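PDB 5GT5: pectate lyase from Paenibacillus sp. 0602, which catalyses the eliminative cleavage of polygalacturonate and probably also of partly methylated pectins, acting in an endo mode, most likely with calcium as cofactor. Local coordinates for residues 11-14 / 15-18; 33-36 / 37-40; 420-424 / 425-429; 435-438 / 439-442. The protein carries 1 engineered substitution. All coordinates share one frame; numbering follows the deposited sequence.

Overall arrangement
The four contacts are all local, each within one continuous stretch, and follow one another along the chain from interaction 1 to interaction 4. Interactions 1 and 2 belong to the N-terminal part: residues 11-18 lie in the loop before strand 30-33, and residues 33-40 lead from the end of that strand into helix 36-43. Interactions 3 and 4 lie at the C-terminal end, at helix 419-423 and in the loop after it. Interactions 2 and 3 are farthest apart, with centres about 32 Å from each other, whereas 1 and 4 approach to about 5 Å between nearest atoms. Together they place both termini against the right-handed parallel beta-helix expected of polysaccharide lyase family 1, away from the probable calcium and catalytic residues.

Interaction 1 of 4, residues 11-14 / 15-18; sequences GFSQ and GNTG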
ATOM      1  N   GLY A  11      13.248  -4.603  -1.893  1.00  7.01           N
ATOM      2  CA  GLY A  11      12.357  -4.906  -3.014  1.00  9.33           C
ATOM      3  C   GLY A  11      10.982  -4.315  -2.840  1.00  7.83           C
ATOM      4  O   GLY A  11      10.802  -3.343  -2.076  1.00  8.40           O
ATOM      5  N   PHE A  12       9.976  -4.879  -3.504  1.00  6.41           N
ATOM      6  CA  PHE A  12       8.670  -4.226  -3.534  1.00  5.80           C
ATOM      7  C   PHE A  12       7.972  -4.191  -2.183  1.00  5.64           C
ATOM      8  O   PHE A  12       7.111  -3.337  -1.964  1.00  8.65           O
ATOM      9  CB  PHE A  12       7.751  -4.875  -4.573  1.00  8.06           C
ATOM     10  CG  PHE A  12       8.127  -4.559  -6.015  1.00  5.79           C
ATOM     11  CD1 PHE A  12       7.969  -3.282  -6.541  1.00  9.25           C
ATOM     12  CD2 PHE A  12       8.636  -5.552  -6.853  1.00  6.56           C
ATOM     13  CE1 PHE A  12       8.314  -2.990  -7.866  1.00  9.21           C
ATOM     14  CE2 PHE A  12       8.969  -5.275  -8.183  1.00  7.52           C
ATOM     15  CZ  PHE A  12       8.793  -4.002  -8.704  1.00  8.07           C
ATOM     16  N   SER A  13       8.346  -5.096  -1.265  1.00  6.32           N
ATOM     17  CA  SER A  13       7.800  -5.026   0.085  1.00  7.00           C
ATOM     18  C   SER A  13       8.485  -4.011   0.968  1.00  9.39           C
ATOM     19  O   SER A  13       8.212  -3.973   2.167  1.00  7.66           O
ATOM     20  CB  SER A  13       7.815  -6.397   0.762  1.00  6.72           C
ATOM     21  OG  SER A  13       7.176  -6.321   2.051  1.00  6.59           O
ATOM     22  N   GLN A  14       9.352  -3.168   0.410  1.00  8.72           N
ATOM     23  CA  GLN A  14       9.944  -2.099   1.220  1.00 11.07           C
ATOM     24  C   GLN A  14       8.841  -1.306   1.935  1.00  7.37           C
ATOM     25  O   GLN A  14       7.765  -1.059   1.376  1.00 11.80           O
ATOM     26  CB  GLN A  14      10.751  -1.137   0.330  1.00 12.53           C
ATOM     27  CG  GLN A  14       9.916  -0.396  -0.717  1.00 13.54           C
ATOM     28  CD  GLN A  14      10.771   0.500  -1.585  1.00 13.43           C
ATOM     29  OE1 GLN A  14      11.910   0.835  -1.226  1.00 19.75           O
ATOM     30  NE2 GLN A  14      10.231   0.902  -2.726  1.00 18.10           N
ATOM     31  N   GLY A  15       9.110  -0.911   3.179  1.00 13.54           N
ATOM     32  CA  GLY A  15       8.136  -0.129   3.929  1.00 14.14           C
ATOM     33  C   GLY A  15       7.219  -0.959   4.832  1.00 15.66           C
ATOM     34  O   GLY A  15       6.476  -0.417   5.661  1.00 15.24           O
ATOM     35  N   ASN A  16       7.251  -2.275   4.645  1.00  9.28           N
ATOM     36  CA  ASN A  16       6.526  -3.226   5.476  1.00  9.59           C
ATOM     37  C   ASN A  16       7.261  -3.467   6.784  1.00  6.95           C
ATOM     38  O   ASN A  16       8.387  -3.910   6.767  1.00 10.22           O
ATOM     39  CB  ASN A  16       6.446  -4.519   4.664  1.00  7.72           C
ATOM     40  CG  ASN A  16       5.677  -5.620   5.338  1.00  7.86           C
ATOM     41  OD1 ASN A  16       5.188  -5.486   6.466  1.00  6.73           O
ATOM     42  ND2 ASN A  16       5.585  -6.770   4.643  1.00  7.69           N
ATOM     43  N   THR A  17       6.635  -3.168   7.920  1.00  9.66           N
ATOM     44  CA  THR A  17       7.280  -3.450   9.207  1.00 12.15           C
ATOM     45  C   THR A  17       6.539  -4.534   9.968  1.00 10.58           C
ATOM     46  O   THR A  17       6.886  -4.838  11.119  1.00 10.87           O
ATOM     47  CB  THR A  17       7.394  -2.191  10.090  1.00 11.10           C
ATOM     48  OG1 THR A  17       6.089  -1.642  10.295  1.00 13.20           O
ATOM     49  CG2 THR A  17       8.314  -1.175   9.444  1.00 17.83           C
ATOM     50  N   GLY A  18       5.564  -5.160   9.311  1.00  8.47           N
ATOM     51  CA  GLY A  18       4.803  -6.230   9.937  1.00  8.80           C
ATOM     52  C   GLY A  18       4.162  -5.812  11.252  1.00  7.80           C
ATOM     53  O   GLY A  18       3.572  -4.730  11.364  1.00 10.63           O
TER
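S13 and N16 are joined twice across a type II beta turn, once through the backbone and once through their side chains. The backbone bond, N16 N to S13 O, measures 3.2 Å and closes the turn. Beside it the N16 amide offers ND2 to S13 OG at 3.1 Å, and the hydroxyl oxygen lies almost exactly in the amide plane, only 2° out of it. Both side chains leave their backbones trans to N (S13 chi1 -175°, N16 chi1 -178°), which sets OG and ND2 facing each other alongside the backbone bond.

The other end of the same amide looks forward along the chain. N16 OD1 accepts from G18 N at 2.9 Å, an Asx turn, so that one flat group ties residues on both sides of it. G15, at the third position of the beta turn, has positive phi, and a CB there would run into Q14 O; glycine is what this turn type calls for. Upstream, Q14 N is bonded to G11 O at 2.9 Å, giving a further tight bend before the turn. A leucine in place of N16 would probably leave S13 OG and V125 O without this donor and G18 N without its acceptor, undoing the Asx turn.

The stretch runs across successive coils of the beta-helix: N16 ND2 also bonds V125 O of strand 125-128, S13 N bonds T187 OG1 of strand 184-194, and F12 N bonds T264 OG1 of strand 262-271. S13 and N16 both rest on W163 of strand 160-165, while Q14 NE2 turns to P408 O in a C-terminal loop.

Interaction 2 of 4, residues 33-36 / 37-40; sequences VYNA and TDLA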
ATOM      1  N   VAL A  33       1.938 -19.619  19.911  1.00  8.21           N
ATOM      2  CA  VAL A  33       1.023 -20.613  19.379  1.00  7.20           C
ATOM      3  C   VAL A  33       1.615 -22.018  19.494  1.00  8.57           C
ATOM      4  O   VAL A  33       2.672 -22.324  18.900  1.00  8.62           O
ATOM      5  CB  VAL A  33       0.683 -20.256  17.909  1.00  9.12           C
ATOM      6  CG1 VAL A  33       0.056 -21.433  17.186  1.00 10.81           C
ATOM      7  CG2 VAL A  33      -0.233 -19.026  17.865  1.00 10.06           C
ATOM      8  N   TYR A  34       0.921 -22.873  20.249  1.00 10.19           N
ATOM      9  CA  TYR A  34       1.394 -24.238  20.493  1.00  8.94           C
ATOM     10  C   TYR A  34       0.563 -25.271  19.781  1.00  9.06           C
ATOM     11  O   TYR A  34       0.991 -26.417  19.625  1.00 10.08           O
ATOM     12  CB  TYR A  34       1.376 -24.537  21.996  1.00  9.85           C
ATOM     13  CG  TYR A  34       2.243 -23.604  22.805  1.00  8.30           C
ATOM     14  CD1 TYR A  34       1.739 -22.402  23.327  1.00 11.37           C
ATOM     15  CD2 TYR A  34       3.569 -23.919  23.066  1.00  7.54           C
ATOM     16  CE1 TYR A  34       2.562 -21.537  24.078  1.00 10.00           C
ATOM     17  CE2 TYR A  34       4.382 -23.059  23.790  1.00 10.78           C
ATOM     18  CZ  TYR A  34       3.876 -21.880  24.294  1.00  9.44           C
ATOM     19  OH  TYR A  34       4.681 -21.035  25.023  1.00 12.23           O
ATOM     20  N   ASN A  35      -0.626 -24.879  19.341  1.00  9.02           N
ATOM     21  CA  ASN A  35      -1.559 -25.799  18.724  1.00  8.08           C
ATOM     22  C   ASN A  35      -2.512 -25.047  17.821  1.00  9.29           C
ATOM     23  O   ASN A  35      -2.430 -23.814  17.728  1.00  8.80           O
ATOM     24  CB  ASN A  35      -2.286 -26.605  19.811  1.00 10.11           C
ATOM     25  CG  ASN A  35      -3.082 -25.732  20.746  1.00 14.51           C
ATOM     26  OD1 ASN A  35      -3.859 -24.886  20.322  1.00 11.03           O
ATOM     27  ND2 ASN A  35      -2.894 -25.948  22.051  1.00 13.09           N
ATOM     28  N   ALA A  36      -3.383 -25.780  17.142  1.00  9.32           N
ATOM     29  CA  ALA A  36      -4.275 -25.189  16.147  1.00  8.11           C
ATOM     30  C   ALA A  36      -5.266 -24.209  16.763  1.00 10.07           C
ATOM     31  O   ALA A  36      -5.627 -23.211  16.140  1.00  9.39           O
ATOM     32  CB  ALA A  36      -5.021 -26.264  15.390  1.00 11.16           C
ATOM     33  N   THR A  37      -5.723 -24.486  17.987  1.00  8.74           N
ATOM     34  CA  THR A  37      -6.677 -23.569  18.629  1.00  8.61           C
ATOM     35  C   THR A  37      -6.047 -22.210  18.924  1.00  8.75           C
ATOM     36  O   THR A  37      -6.663 -21.179  18.651  1.00  9.52           O
ATOM     37  CB  THR A  37      -7.227 -24.170  19.914  1.00 13.47           C
ATOM     38  OG1 THR A  37      -7.821 -25.439  19.612  1.00 13.57           O
ATOM     39  CG2 THR A  37      -8.297 -23.259  20.517  1.00 14.73           C
ATOM     40  N   ASP A  38      -4.821 -22.215  19.441  1.00  9.60           N
ATOM     41  CA  ASP A  38      -4.057 -20.983  19.631  1.00 11.23           C
ATOM     42  C   ASP A  38      -3.945 -20.233  18.322  1.00  8.81           C
ATOM     43  O   ASP A  38      -4.125 -19.021  18.288  1.00  9.33           O
ATOM     44  CB  ASP A  38      -2.633 -21.251  20.125  1.00  9.62           C
ATOM     45  CG  ASP A  38      -2.576 -21.913  21.489  1.00 12.40           C
ATOM     46  OD1 ASP A  38      -3.537 -21.807  22.308  1.00 12.36           O
ATOM     47  OD2 ASP A  38      -1.522 -22.535  21.731  1.00 10.92           O
ATOM     48  N   LEU A  39      -3.676 -20.938  17.223  1.00  7.72           N
ATOM     49  CA  LEU A  39      -3.526 -20.256  15.946  1.00  9.63           C
ATOM     50  C   LEU A  39      -4.860 -19.653  15.495  1.00  9.74           C
ATOM     51  O   LEU A  39      -4.911 -18.517  14.990  1.00  8.80           O
ATOM     52  CB  LEU A  39      -3.023 -21.231  14.891  1.00  7.55           C
ATOM     53  CG  LEU A  39      -2.593 -20.580  13.562  1.00  7.73           C
ATOM     54  CD1 LEU A  39      -1.442 -19.616  13.775  1.00 10.62           C
ATOM     55  CD2 LEU A  39      -2.172 -21.666  12.551  1.00 11.46           C
ATOM     56  N   ALA A  40      -5.934 -20.418  15.643  1.00  7.78           N
ATOM     57  CA  ALA A  40      -7.249 -19.953  15.267  1.00  9.01           C
ATOM     58  C   ALA A  40      -7.650 -18.703  16.037  1.00  8.47           C
ATOM     59  O   ALA A  40      -8.225 -17.760  15.471  1.00  8.84           O
ATOM     60  CB  ALA A  40      -8.261 -21.027  15.455  1.00 10.13           C
TER
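From V33 to N35 the backbone is extended or loop-like, and from A36 onward it is helical, with L39 N bonded to N35 O at 3.2 Å and A40 N to A36 O at 2.9 Å as the first turn of helix 36-43. N35 occupies the N-cap. Its CG sits between the backbone N and the carbonyl carbon (chi1 61°), which swings OD1 over the start of the helix to accept from D38 N at 3.0 Å, in a bond that is nearly straight at 172°.

D38 answers in the reverse direction, its carboxylate reaching back beyond the cap: OD2 takes the hydrogen of Y34 N at 2.9 Å on its anti lone pair. The same oxygen lies at the edge of the Y34 ring, in its plane, with the carboxylate turned 80° against the ring. Next to this polar pair, V33 CG1 packs on L39 CB at 3.8 Å, and both residues press on V52 and I54 of strand 51-54.

An alanine in place of N35 would probably leave D38 N without its capping acceptor and the first turn of the helix freer to fray. Two side chains thus cover backbone N-H groups, one at the helix start and one in the strand-to-helix link, and the carboxylate of D38, placed near the helix N-terminus, is probably favoured there as an anion by the helix dipole.

Interaction 3 of 4, residues 420-424 / 425-429; sequences NARLT and ASNGA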
ATOM      1  N   ASN A 420      25.711 -20.159  -5.438  1.00 10.27           N
ATOM      2  CA  ASN A 420      25.326 -21.488  -4.989  1.00 12.37           C
ATOM      3  C   ASN A 420      25.931 -21.847  -3.654  1.00 13.25           C
ATOM      4  O   ASN A 420      25.237 -22.383  -2.770  1.00 14.00           O
ATOM      5  CB  ASN A 420      25.696 -22.561  -6.011  1.00 18.21           C
ATOM      6  CG  ASN A 420      24.941 -23.847  -5.775  1.00 20.08           C
ATOM      7  OD1 ASN A 420      23.796 -23.985  -6.207  1.00 20.00           O
ATOM      8  ND2 ASN A 420      25.569 -24.797  -5.081  1.00 19.35           N
ATOM      9  N   ALA A 421      27.211 -21.528  -3.480  1.00 11.61           N
ATOM     10  CA  ALA A 421      27.874 -21.783  -2.205  1.00 13.97           C
ATOM     11  C   ALA A 421      27.215 -20.993  -1.076  1.00 14.15           C
ATOM     12  O   ALA A 421      26.985 -21.529   0.018  1.00 14.27           O
ATOM     13  CB  ALA A 421      29.355 -21.434  -2.295  1.00 15.13           C
ATOM     14  N   ARG A 422      26.888 -19.728  -1.334  1.00 10.40           N
ATOM     15  CA  ARG A 422      26.267 -18.880  -0.303  1.00 13.46           C
ATOM     16  C   ARG A 422      24.886 -19.372   0.110  1.00 12.85           C
ATOM     17  O   ARG A 422      24.581 -19.436   1.306  1.00 14.63           O
ATOM     18  CB  ARG A 422      26.188 -17.421  -0.770  1.00 15.12           C
ATOM     19  CG  ARG A 422      25.480 -16.479   0.252  1.00 15.12           C
ATOM     20  CD  ARG A 422      26.355 -16.312   1.497  1.00 17.13           C
ATOM     21  NE  ARG A 422      25.723 -15.536   2.567  1.00 15.44           N
ATOM     22  CZ  ARG A 422      24.884 -16.034   3.457  1.00 13.51           C
ATOM     23  NH1 ARG A 422      24.546 -17.312   3.423  1.00 13.96           N
ATOM     24  NH2 ARG A 422      24.383 -15.222   4.398  1.00 16.09           N
ATOM     25  N   LEU A 423      24.051 -19.705  -0.862  1.00 10.97           N
ATOM     26  CA  LEU A 423      22.674 -20.056  -0.547  1.00  8.29           C
ATOM     27  C   LEU A 423      22.483 -21.457  -0.013  1.00 10.80           C
ATOM     28  O   LEU A 423      21.482 -21.715   0.646  1.00 10.92           O
ATOM     29  CB  LEU A 423      21.786 -19.864  -1.775  1.00 10.36           C
ATOM     30  CG  LEU A 423      21.686 -18.438  -2.334  1.00  7.82           C
ATOM     31  CD1 LEU A 423      20.572 -18.412  -3.350  1.00  9.77           C
ATOM     32  CD2 LEU A 423      21.468 -17.349  -1.250  1.00  9.81           C
ATOM     33  N   THR A 424      23.432 -22.364  -0.285  1.00  9.67           N
ATOM     34  CA  THR A 424      23.315 -23.742   0.210  1.00 12.06           C
ATOM     35  C   THR A 424      24.161 -23.976   1.463  1.00 12.73           C
ATOM     36  O   THR A 424      24.236 -25.095   1.959  1.00 15.64           O
ATOM     37  CB  THR A 424      23.688 -24.786  -0.872  1.00 14.06           C
ATOM     38  OG1 THR A 424      25.083 -24.659  -1.206  1.00 15.27           O
ATOM     39  CG2 THR A 424      22.841 -24.600  -2.114  1.00 14.37           C
ATOM     40  N   ALA A 425      24.782 -22.915   1.975  1.00 12.75           N
ATOM     41  CA  ALA A 425      25.582 -23.018   3.208  1.00 13.07           C
ATOM     42  C   ALA A 425      24.721 -23.249   4.441  1.00 18.78           C
ATOM     43  O   ALA A 425      23.490 -23.126   4.400  1.00 14.73           O
ATOM     44  CB  ALA A 425      26.429 -21.775   3.399  1.00 13.76           C
ATOM     45  N   SER A 426      25.371 -23.558   5.560  1.00 18.73           N
ATOM     46  CA  SER A 426      24.654 -23.735   6.817  1.00 15.84           C
ATOM     47  C   SER A 426      23.883 -22.476   7.218  1.00 15.38           C
ATOM     48  O   SER A 426      22.855 -22.568   7.904  1.00 19.53           O
ATOM     49  CB  SER A 426      25.645 -24.106   7.937  1.00 16.89           C
ATOM     50  OG  SER A 426      26.543 -23.034   8.165  1.00 25.62           O
ATOM     51  N   ASN A 427      24.360 -21.306   6.803  1.00 16.36           N
ATOM     52  CA  ASN A 427      23.620 -20.074   7.044  1.00 17.52           C
ATOM     53  C   ASN A 427      23.011 -19.533   5.752  1.00 13.20           C
ATOM     54  O   ASN A 427      22.964 -18.320   5.537  1.00 12.73           O
ATOM     55  CB  ASN A 427      24.525 -19.009   7.661  1.00 20.17           C
ATOM     56  CG  ASN A 427      25.616 -18.566   6.715  1.00 18.21           C
ATOM     57  OD1 ASN A 427      26.086 -19.349   5.880  1.00 22.15           O
ATOM     58  ND2 ASN A 427      26.018 -17.304   6.823  1.00 17.98           N
ATOM     59  N   GLY A 428      22.580 -20.461   4.893  1.00 11.28           N
ATOM     60  CA  GLY A 428      22.028 -20.110   3.592  1.00 10.43           C
ATOM     61  C   GLY A 428      20.539 -19.859   3.614  1.00 10.30           C
ATOM     62  O   GLY A 428      19.966 -19.460   4.648  1.00 10.28           O
ATOM     63  N   ALA A 429      19.896 -20.102   2.480  1.00  9.14           N
ATOM     64  CA  ALA A 429      18.459 -19.887   2.345  1.00  9.59           C
ATOM     65  C   ALA A 429      17.665 -20.972   3.074  1.00  8.29           C
ATOM     66  O   ALA A 429      18.118 -22.107   3.220  1.00 10.08           O
ATOM     67  CB  ALA A 429      18.071 -19.856   0.874  1.00  8.41           C
TER
HETATM   68  O   HOH W   1      20.037 -23.570   2.027  1.00 19.92           O
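The side chain of R422 starts out trans to its backbone N and then bends at chi2 (69°), so a residue whose CB points away from 425-429 still carries its guanidinium back over that loop. There NH1 donates to N427 O at 2.8 Å. The bond is nearly straight at the hydrogen (171°), and the acceptor lies in the guanidinium plane, yet NH1 approaches from above the plane of the carbonyl. The N427 amide lies almost parallel to the guanidinium, with the planes 7° apart, and its ND2 sits over one face, 3.6 Å from R422 NH2. R422 NH2 is also bonded to Y7 OH, which makes a weak bond to N427 O as well.

This is the C-terminal end of helix 419-423, where the chain doubles back through a type I beta turn from A425 to G428. L423 O receives A429 N at 2.9 Å and a CA-H...O contact from G428 CA at 3.4 Å; a CB on G428 would clash with that oxygen. Water 1 donates to L423 O and to A429 O, bridging the two carbonyls. T424, just past the helix, grips N420 O from opposite faces of its plane, through N and through OG1, the latter at 2.8 Å. The L423 side chain packs on W190, H267, V269 and I291, from strands 184-194, 262-271 and 291-293 of the beta-helix.

Interaction 4 of 4, residues 435-438 / 439-442; sequences SWSK and DNWL
W436 and S437 are extended, while 438-442 take helical phi and psi, held by i to i+3 backbone bonds: N440 N to S437 O at 2.9 Å, W441 N to K438 O at 3.0 Å, and L442 N to D439 O. S437 O is gripped a second time, by N440 ND2, which arrives from the same face of the carbonyl as N440 N; N440 CG lies beside its own backbone N (chi1 -73°), which turns ND2 back to that oxygen. Next to it S437 OG donates to D439 OD1 at a short 2.6 Å, on the syn lone pair of the carboxylate.

These bonds place N440 against the W436 indole. Its CB stands 3.3 Å from the centroid of the five-membered ring, only 11° off the normal, a CH-pi contact over the middle of the face; N440 OD1 is taken by K443 NZ. The edge of W436 meets the face of W441 in a T-shaped pair with planes at 73°. Its NE1 lies over the W441 ring, 3.2 Å from CE2 and offset toward the rim. Water 2 lies at the W441 edge, 3.0 Å from W436 O, and its contact with W441 NE1 is weak.

Further out, W436 stacks with the C-terminal residue, Y446, and W441 meets H166 edge-to-face. K438 extends to salt bridges with E24 and with E53 of strand 51-54, passing F105. L442 packs on T103 and F105, fastening the C-terminal stretch to strand 102-106 of the beta-helix.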
ATOM      1  N   SER A 435      20.304 -18.846  13.246  1.00 28.68           N
ATOM      2  CA  SER A 435      20.107 -19.005  14.626  1.00 25.40           C
ATOM      3  C   SER A 435      20.661 -17.716  15.146  1.00 28.00           C
ATOM      4  O   SER A 435      21.831 -17.478  15.076  1.00 40.14           O
ATOM      5  CB  SER A 435      20.900 -20.244  15.179  1.00 31.06           C
ATOM      6  OG  SER A 435      20.445 -21.480  14.612  1.00 32.43           O
ATOM      7  N   TRP A 436      19.786 -16.845  15.521  1.00 16.74           N
ATOM      8  CA  TRP A 436      20.078 -15.606  16.223  1.00 13.09           C
ATOM      9  C   TRP A 436      18.948 -15.422  17.213  1.00 14.59           C
ATOM     10  O   TRP A 436      17.967 -16.176  17.187  1.00 14.53           O
ATOM     11  CB  TRP A 436      20.196 -14.408  15.268  1.00 13.00           C
ATOM     12  CG  TRP A 436      19.069 -14.218  14.250  1.00 15.78           C
ATOM     13  CD1 TRP A 436      17.842 -14.824  14.244  1.00 13.17           C
ATOM     14  CD2 TRP A 436      19.094 -13.351  13.111  1.00 11.13           C
ATOM     15  NE1 TRP A 436      17.102 -14.371  13.182  1.00 12.25           N
ATOM     16  CE2 TRP A 436      17.851 -13.469  12.462  1.00 11.10           C
ATOM     17  CE3 TRP A 436      20.047 -12.469  12.581  1.00 10.88           C
ATOM     18  CZ2 TRP A 436      17.542 -12.757  11.304  1.00 10.32           C
ATOM     19  CZ3 TRP A 436      19.741 -11.757  11.451  1.00 12.64           C
ATOM     20  CH2 TRP A 436      18.506 -11.904  10.812  1.00 10.91           C
ATOM     21  N   SER A 437      19.074 -14.440  18.092  1.00 14.12           N
ATOM     22  CA  SER A 437      18.036 -14.242  19.097  1.00 12.51           C
ATOM     23  C   SER A 437      16.718 -13.948  18.391  1.00 13.63           C
ATOM     24  O   SER A 437      16.697 -13.280  17.347  1.00 13.35           O
ATOM     25  CB  SER A 437      18.408 -13.143  20.110  1.00 13.66           C
ATOM     26  OG  SER A 437      18.672 -11.915  19.477  1.00 17.42           O
ATOM     27  N   LYS A 438      15.622 -14.479  18.929  1.00 15.66           N
ATOM     28  CA  LYS A 438      14.386 -14.522  18.141  1.00 16.58           C
ATOM     29  C   LYS A 438      13.805 -13.145  17.832  1.00 16.57           C
ATOM     30  O   LYS A 438      13.027 -13.008  16.878  1.00 17.77           O
ATOM     31  CB  LYS A 438      13.345 -15.455  18.767  1.00 14.25           C
ATOM     32  CG  LYS A 438      12.794 -14.972  20.095  1.00 13.19           C
ATOM     33  CD  LYS A 438      11.805 -15.966  20.633  1.00 18.63           C
ATOM     34  CE  LYS A 438      11.218 -15.501  21.962  1.00 22.02           C
ATOM     35  NZ  LYS A 438      10.274 -16.535  22.502  1.00 14.79           N
ATOM     36  N   ASP A 439      14.198 -12.116  18.586  1.00 15.35           N
ATOM     37  CA  ASP A 439      13.734 -10.754  18.287  1.00 11.95           C
ATOM     38  C   ASP A 439      14.183 -10.315  16.880  1.00 13.74           C
ATOM     39  O   ASP A 439      13.575  -9.431  16.273  1.00 13.18           O
ATOM     40  CB  ASP A 439      14.228  -9.765  19.341  1.00 16.79           C
ATOM     41  CG  ASP A 439      15.727  -9.689  19.378  1.00 16.72           C
ATOM     42  OD1 ASP A 439      16.343 -10.739  19.648  1.00 20.87           O
ATOM     43  OD2 ASP A 439      16.287  -8.597  19.138  1.00 30.50           O
ATOM     44  N   ASN A 440      15.239 -10.937  16.354  1.00 10.79           N
ATOM     45  CA  ASN A 440      15.704 -10.567  15.042  1.00  9.14           C
ATOM     46  C   ASN A 440      14.728 -10.899  13.933  1.00  8.20           C
ATOM     47  O   ASN A 440      14.802 -10.299  12.855  1.00  9.53           O
ATOM     48  CB  ASN A 440      17.039 -11.224  14.773  1.00 10.39           C
ATOM     49  CG  ASN A 440      18.143 -10.580  15.558  1.00 15.28           C
ATOM     50  OD1 ASN A 440      18.532  -9.448  15.262  1.00 16.44           O
ATOM     51  ND2 ASN A 440      18.673 -11.303  16.560  1.00 14.93           N
ATOM     52  N   TRP A 441      13.844 -11.854  14.194  1.00  9.58           N
ATOM     53  CA  TRP A 441      12.821 -12.221  13.221  1.00  9.49           C
ATOM     54  C   TRP A 441      11.754 -11.144  13.047  1.00  9.99           C
ATOM     55  O   TRP A 441      11.050 -11.124  12.030  1.00 11.25           O
ATOM     56  CB  TRP A 441      12.181 -13.577  13.556  1.00 10.58           C
ATOM     57  CG  TRP A 441      13.126 -14.716  13.359  1.00  8.87           C
ATOM     58  CD1 TRP A 441      13.598 -15.563  14.322  1.00  8.10           C
ATOM     59  CD2 TRP A 441      13.763 -15.117  12.130  1.00  7.90           C
ATOM     60  NE1 TRP A 441      14.474 -16.460  13.781  1.00  8.82           N
ATOM     61  CE2 TRP A 441      14.592 -16.220  12.435  1.00  9.26           C
ATOM     62  CE3 TRP A 441      13.706 -14.656  10.796  1.00  7.87           C
ATOM     63  CZ2 TRP A 441      15.359 -16.879  11.473  1.00  7.88           C
ATOM     64  CZ3 TRP A 441      14.477 -15.308   9.833  1.00  6.82           C
ATOM     65  CH2 TRP A 441      15.301 -16.405  10.177  1.00  7.35           C
ATOM     66  N   LEU A 442      11.666 -10.214  13.992  1.00 10.08           N
ATOM     67  CA  LEU A 442      10.708  -9.117  13.904  1.00  8.32           C
ATOM     68  C   LEU A 442      11.261  -7.897  13.185  1.00  8.11           C
ATOM     69  O   LEU A 442      10.505  -7.015  12.804  1.00 10.09           O
ATOM     70  CB  LEU A 442      10.274  -8.698  15.319  1.00 10.81           C
ATOM     71  CG  LEU A 442       9.671  -9.783  16.211  1.00 11.39           C
ATOM     72  CD1 LEU A 442       9.127  -9.145  17.512  1.00 13.56           C
ATOM     73  CD2 LEU A 442       8.592 -10.574  15.513  1.00 14.93           C
TER
HETATM   74  O   HOH W   2      15.309 -17.490  16.884  1.00 23.11           O